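Local coordinates for pertussis toxin-like subunit ArtA (Escherichia coli, PDB 4Z9D), which probably transfers ADP-ribose from NAD to trimeric G proteins of the host, as the catalytic subunit of a pertussis-like AB5 toxin, at residues A[35-40]-A[107-112]; A[81-86]-A[154-159]. The protein carries 2 engineered substitutions. One frame throughout, in Å; residues are numbered along the deposited sequence.

Contact 1: residues A[35-40]-A[107-112]; sequences HLRGDS and GFERIM. With NAD (nicotinamide-adenine-dinucleotide), chain F.
R37 and E109 join the end of helix 32-37 to helix 107-112, while H35, L36 and G38, on the same short run as R37, belong to the NAD pocket. H35 comes first. Its NE2 lies 3.5 Å from NAD O2D, a ribose hydroxyl, which sits obliquely to the imidazole. Two residues outside the segments hold the ring: ND1 is hydrogen-bonded to S48, and F50 meets it edge-to-face. The backbone carbonyls of H35 and L36 both lie near the neighbouring ribose hydroxyl, NAD O3D, with L36 O 3.1 Å from NAD O3D.

R37 carries the contact between the helices. Its chain is extended from CG to NE (chi2 179°, chi3 -175°), which carries the guanidinium out beside E109. The NE-H group is the donor, and R37 NE stands 3.3 Å from E109 OE2. OE2 is met on its syn side, 33° out of the carboxylate plane. The guanidinium and carboxylate planes are nearly parallel, yet the bond is long and bent. The other carboxylate oxygen, E109 OE1, accepts a hydrogen bond from the backbone N of S106, just before helix 107-112. G38 then ends the first helix in a Schellman motif. With positive phi, it has two bonds back into the last turn; one runs from G38 N to H35 O, 2.9 Å long.

E109 is therefore held at both oxygens, one by backbone and one by charge. The salt bridge lies at the surface, so solvent probably screens it. The chemistry implies a modest ionic clasp behind one wall of the NAD pocket, where main-chain carbonyls face the ribose.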
loop_
_atom_site.group_PDB
_atom_site.type_symbol
_atom_site.label_atom_id
_atom_site.label_comp_id
_atom_site.label_asym_id
_atom_site.label_seq_id
_atom_site.Cartn_x
_atom_site.Cartn_y
_atom_site.Cartn_z
ATOM N N HIS A 35 9.855 -4.933 -5.322
ATOM C CA HIS A 35 8.654 -4.691 -4.540
ATOM C C HIS A 35 7.404 -4.593 -5.424
ATOM O O HIS A 35 6.379 -5.223 -5.149
ATOM C CB HIS A 35 8.810 -3.420 -3.717
ATOM C CG HIS A 35 7.543 -2.995 -3.055
ATOM N ND1 HIS A 35 7.082 -3.569 -1.886
ATOM C CD2 HIS A 35 6.610 -2.083 -3.421
ATOM C CE1 HIS A 35 5.926 -3.016 -1.556
ATOM N NE2 HIS A 35 5.626 -2.103 -2.461
ATOM N N LEU A 36 7.497 -3.799 -6.486
ATOM C CA LEU A 36 6.351 -3.533 -7.337
ATOM C C LEU A 36 5.854 -4.806 -8.035
ATOM O O LEU A 36 4.659 -4.935 -8.328
ATOM C CB LEU A 36 6.685 -2.451 -8.365
ATOM C CG LEU A 36 6.974 -1.041 -7.827
ATOM C CD1 LEU A 36 7.389 -0.129 -8.964
ATOM C CD2 LEU A 36 5.761 -0.471 -7.117
ATOM N N ARG A 37 6.765 -5.746 -8.290
ATOM C CA ARG A 37 6.382 -7.040 -8.867
ATOM C C ARG A 37 5.729 -7.960 -7.849
ATOM O O ARG A 37 4.996 -8.879 -8.218
ATOM C CB ARG A 37 7.593 -7.765 -9.442
ATOM C CG ARG A 37 8.321 -7.052 -10.544
ATOM C CD ARG A 37 9.498 -7.916 -10.966
ATOM N NE ARG A 37 10.365 -7.279 -11.951
ATOM C CZ ARG A 37 11.675 -7.115 -11.774
ATOM N NH1 ARG A 37 12.252 -7.547 -10.656
ATOM N NH2 ARG A 37 12.416 -6.528 -12.710
ATOM N N GLY A 38 6.029 -7.743 -6.573
ATOM C CA GLY A 38 5.549 -8.617 -5.520
ATOM C C GLY A 38 6.601 -9.609 -5.069
ATOM O O GLY A 38 6.376 -10.389 -4.135
ATOM N N ASP A 39 7.766 -9.559 -5.710
ATOM C CA ASP A 39 8.834 -10.524 -5.448
ATOM C C ASP A 39 9.465 -10.427 -4.058
ATOM O O ASP A 39 10.059 -11.392 -3.578
ATOM C CB ASP A 39 9.927 -10.390 -6.509
ATOM C CG ASP A 39 9.478 -10.894 -7.874
ATOM O OD1 ASP A 39 8.425 -11.567 -7.946
ATOM O OD2 ASP A 39 10.182 -10.615 -8.873
ATOM N N SER A 40 9.343 -9.276 -3.406
ATOM C CA SER A 40 9.971 -9.108 -2.107
ATOM C C SER A 40 8.918 -9.018 -1.010
ATOM O O SER A 40 9.234 -8.742 0.149
ATOM C CB SER A 40 10.859 -7.860 -2.089
ATOM O OG SER A 40 10.108 -6.705 -2.417
ATOM N N GLY A 107 7.224 -3.195 -21.046
ATOM C CA GLY A 107 5.968 -2.625 -21.491
ATOM C C GLY A 107 4.850 -3.008 -20.543
ATOM O O GLY A 107 3.951 -2.205 -20.278
ATOM N N PHE A 108 4.912 -4.233 -20.023
ATOM C CA PHE A 108 3.863 -4.726 -19.143
ATOM C C PHE A 108 3.882 -3.998 -17.803
ATOM O O PHE A 108 2.830 -3.669 -17.251
ATOM C CB PHE A 108 3.989 -6.229 -18.921
ATOM C CG PHE A 108 2.948 -6.783 -17.984
ATOM C CD1 PHE A 108 3.280 -7.114 -16.680
ATOM C CD2 PHE A 108 1.633 -6.940 -18.396
ATOM C CE1 PHE A 108 2.331 -7.608 -15.806
ATOM C CE2 PHE A 108 0.674 -7.445 -17.530
ATOM C CZ PHE A 108 1.022 -7.775 -16.233
ATOM N N GLU A 109 5.071 -3.802 -17.250
ATOM C CA GLU A 109 5.208 -3.066 -15.993
ATOM C C GLU A 109 4.654 -1.649 -16.109
ATOM O O GLU A 109 3.964 -1.165 -15.203
ATOM C CB GLU A 109 6.670 -3.040 -15.558
ATOM C CG GLU A 109 7.170 -4.401 -15.089
ATOM C CD GLU A 109 8.641 -4.398 -14.718
ATOM O OE1 GLU A 109 9.460 -3.978 -15.564
ATOM O OE2 GLU A 109 8.978 -4.830 -13.590
ATOM N N ARG A 110 4.937 -0.987 -17.229
ATOM C CA ARG A 110 4.508 0.398 -17.388
ATOM C C ARG A 110 3.000 0.484 -17.542
ATOM O O ARG A 110 2.382 1.443 -17.080
ATOM C CB ARG A 110 5.226 1.060 -18.565
ATOM C CG ARG A 110 6.746 1.074 -18.386
ATOM C CD ARG A 110 7.422 2.228 -19.101
ATOM N NE ARG A 110 8.860 2.254 -18.829
ATOM C CZ ARG A 110 9.449 3.129 -18.020
ATOM N NH1 ARG A 110 10.764 3.083 -17.832
ATOM N NH2 ARG A 110 8.724 4.050 -17.400
ATOM N N ILE A 111 2.404 -0.517 -18.183
ATOM C CA ILE A 111 0.945 -0.585 -18.256
ATOM C C ILE A 111 0.330 -0.732 -16.856
ATOM O O ILE A 111 -0.678 -0.105 -16.543
ATOM C CB ILE A 111 0.489 -1.737 -19.175
ATOM C CG1 ILE A 111 0.533 -1.265 -20.630
ATOM C CG2 ILE A 111 -0.928 -2.188 -18.848
ATOM C CD1 ILE A 111 0.291 -2.354 -21.621
ATOM N N MET A 112 0.953 -1.538 -16.010
ATOM C CA MET A 112 0.465 -1.749 -14.652
ATOM C C MET A 112 0.568 -0.479 -13.786
ATOM O O MET A 112 -0.196 -0.320 -12.826
ATOM C CB MET A 112 1.238 -2.905 -13.998
ATOM C CG MET A 112 0.891 -4.292 -14.567
ATOM S SD MET A 112 -0.816 -4.777 -14.193
ATOM C CE MET A 112 -0.705 -5.042 -12.419
HETATM P PA NAD F . 2.361 -7.544 1.836
HETATM O O1A NAD F . 2.731 -6.209 2.377
HETATM O O2A NAD F . 3.345 -8.655 1.894
HETATM O O5B NAD F . 0.972 -7.981 2.569
HETATM C C5B NAD F . 0.329 -9.253 2.390
HETATM C C4B NAD F . 0.006 -9.812 3.792
HETATM O O4B NAD F . 1.237 -10.146 4.502
HETATM C C3B NAD F . -0.611 -8.735 4.631
HETATM O O3B NAD F . -2.022 -8.630 4.268
HETATM C C2B NAD F . -0.444 -9.359 5.987
HETATM O O2B NAD F . -1.235 -10.535 6.025
HETATM C C1B NAD F . 1.023 -9.807 5.904
HETATM N N9A NAD F . 2.106 -8.799 6.188
HETATM C C8A NAD F . 2.573 -7.745 5.520
HETATM N N7A NAD F . 3.584 -7.228 6.223
HETATM C C5A NAD F . 3.761 -7.972 7.319
HETATM C C6A NAD F . 4.631 -7.891 8.343
HETATM N N6A NAD F . 5.510 -6.893 8.304
HETATM N N1A NAD F . 4.621 -8.764 9.363
HETATM C C2A NAD F . 3.679 -9.791 9.346
HETATM N N3A NAD F . 2.781 -9.856 8.272
HETATM C C4A NAD F . 2.845 -8.947 7.285
HETATM O O3 NAD F . 1.923 -7.391 0.327
HETATM P PN NAD F . 0.907 -6.235 -0.200
HETATM O O1N NAD F . 1.122 -4.964 0.546
HETATM O O2N NAD F . -0.448 -6.814 -0.326
HETATM O O5D NAD F . 1.538 -6.023 -1.645
HETATM C C5D NAD F . 1.703 -7.105 -2.572
HETATM C C4D NAD F . 1.680 -6.560 -4.004
HETATM O O4D NAD F . 0.452 -5.756 -4.078
HETATM C C3D NAD F . 2.859 -5.605 -4.271
HETATM O O3D NAD F . 3.188 -5.583 -5.664
HETATM C C2D NAD F . 2.203 -4.289 -3.902
HETATM O O2D NAD F . 2.918 -3.169 -4.471
HETATM C C1D NAD F . 0.811 -4.429 -4.504
HETATM N N1N NAD F . -0.103 -3.388 -3.914
HETATM C C2N NAD F . -0.799 -3.646 -2.707
HETATM C C3N NAD F . -1.622 -2.694 -2.105
HETATM C C7N NAD F . -2.320 -2.969 -0.914
HETATM O O7N NAD F . -3.301 -2.117 -0.552
HETATM N N7N NAD F . -2.016 -4.077 -0.233
HETATM C C4N NAD F . -1.750 -1.451 -2.720
HETATM C C5N NAD F . -1.078 -1.180 -3.911
HETATM C C6N NAD F . -0.249 -2.124 -4.509
#

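Contact 2: residues A[81-86]-A[154-159]; sequences RIRANN and ARYVPG
R83 grips the backbone of the loop that follows strand 144-152. Its NH2 donates to the carbonyl of V157, with R83 NH2 2.9 Å from V157 O. NE adds a weak bond to the same oxygen, so two N-H groups of one guanidinium share it. A second weak bond runs from R83 NE to Y156 OH, 3.4 Å apart. NH1 donates to T161 OG1, further along the loop.

The side chain leaves strand 77-83 with CG anti to the backbone N (chi1 171°). It then bends at chi3 (62°), which brings the guanidinium round to the loop carbonyl. Y156 crosses it at about a right angle. The phenol ring presents its edge to R83 CB, and its OH lies 3.3 Å from R83 CD. G159 O also approaches this methylene, 3.3 Å from R83 CD, roughly at right angles to Y156 OH. F6, on the edge strand 6-11, is touched by both R83 and Y156.

One arginine reaches from the end of strand 77-83 to a backbone carbonyl and a phenol of an irregular loop. It joins the four-stranded antiparallel sheet to the loop after its edge strand 144-152, in a domain of the ADP-ribosyltransferase clan.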
loop_
_atom_site.group_PDB
_atom_site.type_symbol
_atom_site.label_atom_id
_atom_site.label_comp_id
_atom_site.label_asym_id
_atom_site.label_seq_id
_atom_site.Cartn_x
_atom_site.Cartn_y
_atom_site.Cartn_z
ATOM N N ARG A 81 -7.849 3.419 5.833
ATOM C CA ARG A 81 -7.604 4.749 5.290
ATOM C C ARG A 81 -6.514 5.400 6.105
ATOM O O ARG A 81 -6.561 5.384 7.329
ATOM C CB ARG A 81 -8.857 5.623 5.311
ATOM C CG ARG A 81 -8.670 6.852 4.435
ATOM C CD ARG A 81 -9.737 7.913 4.654
ATOM N NE ARG A 81 -11.101 7.392 4.618
ATOM C CZ ARG A 81 -12.009 7.707 3.697
ATOM N NH1 ARG A 81 -11.706 8.527 2.697
ATOM N NH2 ARG A 81 -13.230 7.194 3.775
ATOM N N ILE A 82 -5.529 5.979 5.425
ATOM C CA ILE A 82 -4.313 6.423 6.097
ATOM C C ILE A 82 -3.916 7.833 5.698
ATOM O O ILE A 82 -3.903 8.160 4.520
ATOM C CB ILE A 82 -3.128 5.477 5.770
ATOM C CG1 ILE A 82 -3.500 4.007 6.003
ATOM C CG2 ILE A 82 -1.854 5.863 6.556
ATOM C CD1 ILE A 82 -2.525 3.029 5.347
ATOM N N ARG A 83 -3.579 8.677 6.676
ATOM C CA ARG A 83 -3.010 9.976 6.346
ATOM C C ARG A 83 -1.558 9.810 5.918
ATOM O O ARG A 83 -0.746 9.216 6.630
ATOM C CB ARG A 83 -3.108 10.951 7.524
ATOM C CG ARG A 83 -2.338 12.252 7.295
ATOM C CD ARG A 83 -2.698 13.296 8.346
ATOM N NE ARG A 83 -2.335 12.859 9.693
ATOM C CZ ARG A 83 -1.090 12.840 10.174
ATOM N NH1 ARG A 83 -0.070 13.223 9.413
ATOM N NH2 ARG A 83 -0.864 12.433 11.417
ATOM N N ALA A 84 -1.243 10.297 4.723
ATOM C CA ALA A 84 0.114 10.199 4.197
ATOM C C ALA A 84 0.941 11.373 4.691
ATOM O O ALA A 84 0.411 12.460 4.930
ATOM C CB ALA A 84 0.109 10.169 2.670
ATOM N N ASN A 85 2.231 11.141 4.875
ATOM C CA ASN A 85 3.162 12.226 5.194
ATOM C C ASN A 85 4.495 11.961 4.495
ATOM O O ASN A 85 4.514 11.265 3.482
ATOM C CB ASN A 85 3.319 12.404 6.710
ATOM C CG ASN A 85 3.778 11.153 7.417
ATOM O OD1 ASN A 85 4.305 10.222 6.804
ATOM N ND2 ASN A 85 3.595 11.132 8.740
ATOM N N ASN A 86 5.592 12.536 4.988
ATOM C CA ASN A 86 6.857 12.475 4.248
ATOM C C ASN A 86 7.496 11.076 4.235
ATOM O O ASN A 86 8.530 10.861 3.611
ATOM C CB ASN A 86 7.860 13.488 4.803
ATOM C CG ASN A 86 7.517 14.930 4.441
ATOM O OD1 ASN A 86 8.169 15.857 4.922
ATOM N ND2 ASN A 86 6.511 15.127 3.582
ATOM N N ALA A 154 -9.699 5.804 17.372
ATOM C CA ALA A 154 -9.796 6.934 18.294
ATOM C C ALA A 154 -8.450 7.608 18.539
ATOM O O ALA A 154 -8.403 8.764 18.972
ATOM C CB ALA A 154 -10.402 6.490 19.617
ATOM N N ARG A 155 -7.370 6.887 18.246
ATOM C CA ARG A 155 -6.005 7.361 18.477
ATOM C C ARG A 155 -5.447 8.158 17.295
ATOM O O ARG A 155 -4.323 8.653 17.356
ATOM C CB ARG A 155 -5.077 6.178 18.754
ATOM C CG ARG A 155 -5.543 5.209 19.829
ATOM C CD ARG A 155 -5.713 5.834 21.182
ATOM N NE ARG A 155 -4.435 6.261 21.744
ATOM C CZ ARG A 155 -4.155 6.289 23.043
ATOM N NH1 ARG A 155 -2.967 6.707 23.453
ATOM N NH2 ARG A 155 -5.054 5.891 23.931
ATOM N N TYR A 156 -6.205 8.227 16.202
ATOM C CA TYR A 156 -5.783 8.994 15.026
ATOM C C TYR A 156 -5.370 10.426 15.397
ATOM O O TYR A 156 -6.058 11.109 16.163
ATOM C CB TYR A 156 -6.902 9.027 13.968
ATOM C CG TYR A 156 -6.578 9.912 12.776
ATOM C CD1 TYR A 156 -7.298 11.078 12.541
ATOM C CD2 TYR A 156 -5.532 9.602 11.911
ATOM C CE1 TYR A 156 -7.002 11.910 11.476
ATOM C CE2 TYR A 156 -5.223 10.433 10.834
ATOM C CZ TYR A 156 -5.967 11.582 10.624
ATOM O OH TYR A 156 -5.671 12.416 9.563
ATOM N N VAL A 157 -4.230 10.854 14.866
ATOM C CA VAL A 157 -3.745 12.221 15.046
ATOM C C VAL A 157 -3.993 13.037 13.790
ATOM O O VAL A 157 -3.375 12.792 12.756
ATOM C CB VAL A 157 -2.234 12.242 15.400
ATOM C CG1 VAL A 157 -1.691 13.665 15.388
ATOM C CG2 VAL A 157 -2.008 11.590 16.746
ATOM N N PRO A 158 -4.921 14.003 13.869
ATOM C CA PRO A 158 -5.291 14.813 12.704
ATOM C C PRO A 158 -4.197 15.782 12.298
ATOM O O PRO A 158 -3.385 16.192 13.127
ATOM C CB PRO A 158 -6.528 15.591 13.177
ATOM C CG PRO A 158 -6.962 14.950 14.451
ATOM C CD PRO A 158 -5.749 14.312 15.047
ATOM N N GLY A 159 -4.191 16.139 11.022
ATOM C CA GLY A 159 -3.302 17.161 10.506
ATOM C C GLY A 159 -3.410 17.205 9.001
ATOM O O GLY A 159 -4.034 16.335 8.384
#

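From the N terminus, the chain passes strand 6-11 and reaches 35-40 at the end of helix 32-37. It continues through strand 77-83 to 81-86, the first half of contact 2. Helix 107-112 then closes contact 1, spanning 66 intervening residues. The chain makes strands 130-139 and 144-152 before 154-159 closes contact 2, over 67 residues. The two loops cross, because the segments alternate along the chain. Contact 1 ties two helices beside the NAD pocket. Contact 2 ties the four-stranded sheet to its exit loop. Their centres are 28 Å apart, on opposite sides of the chain's centre, and they do not touch.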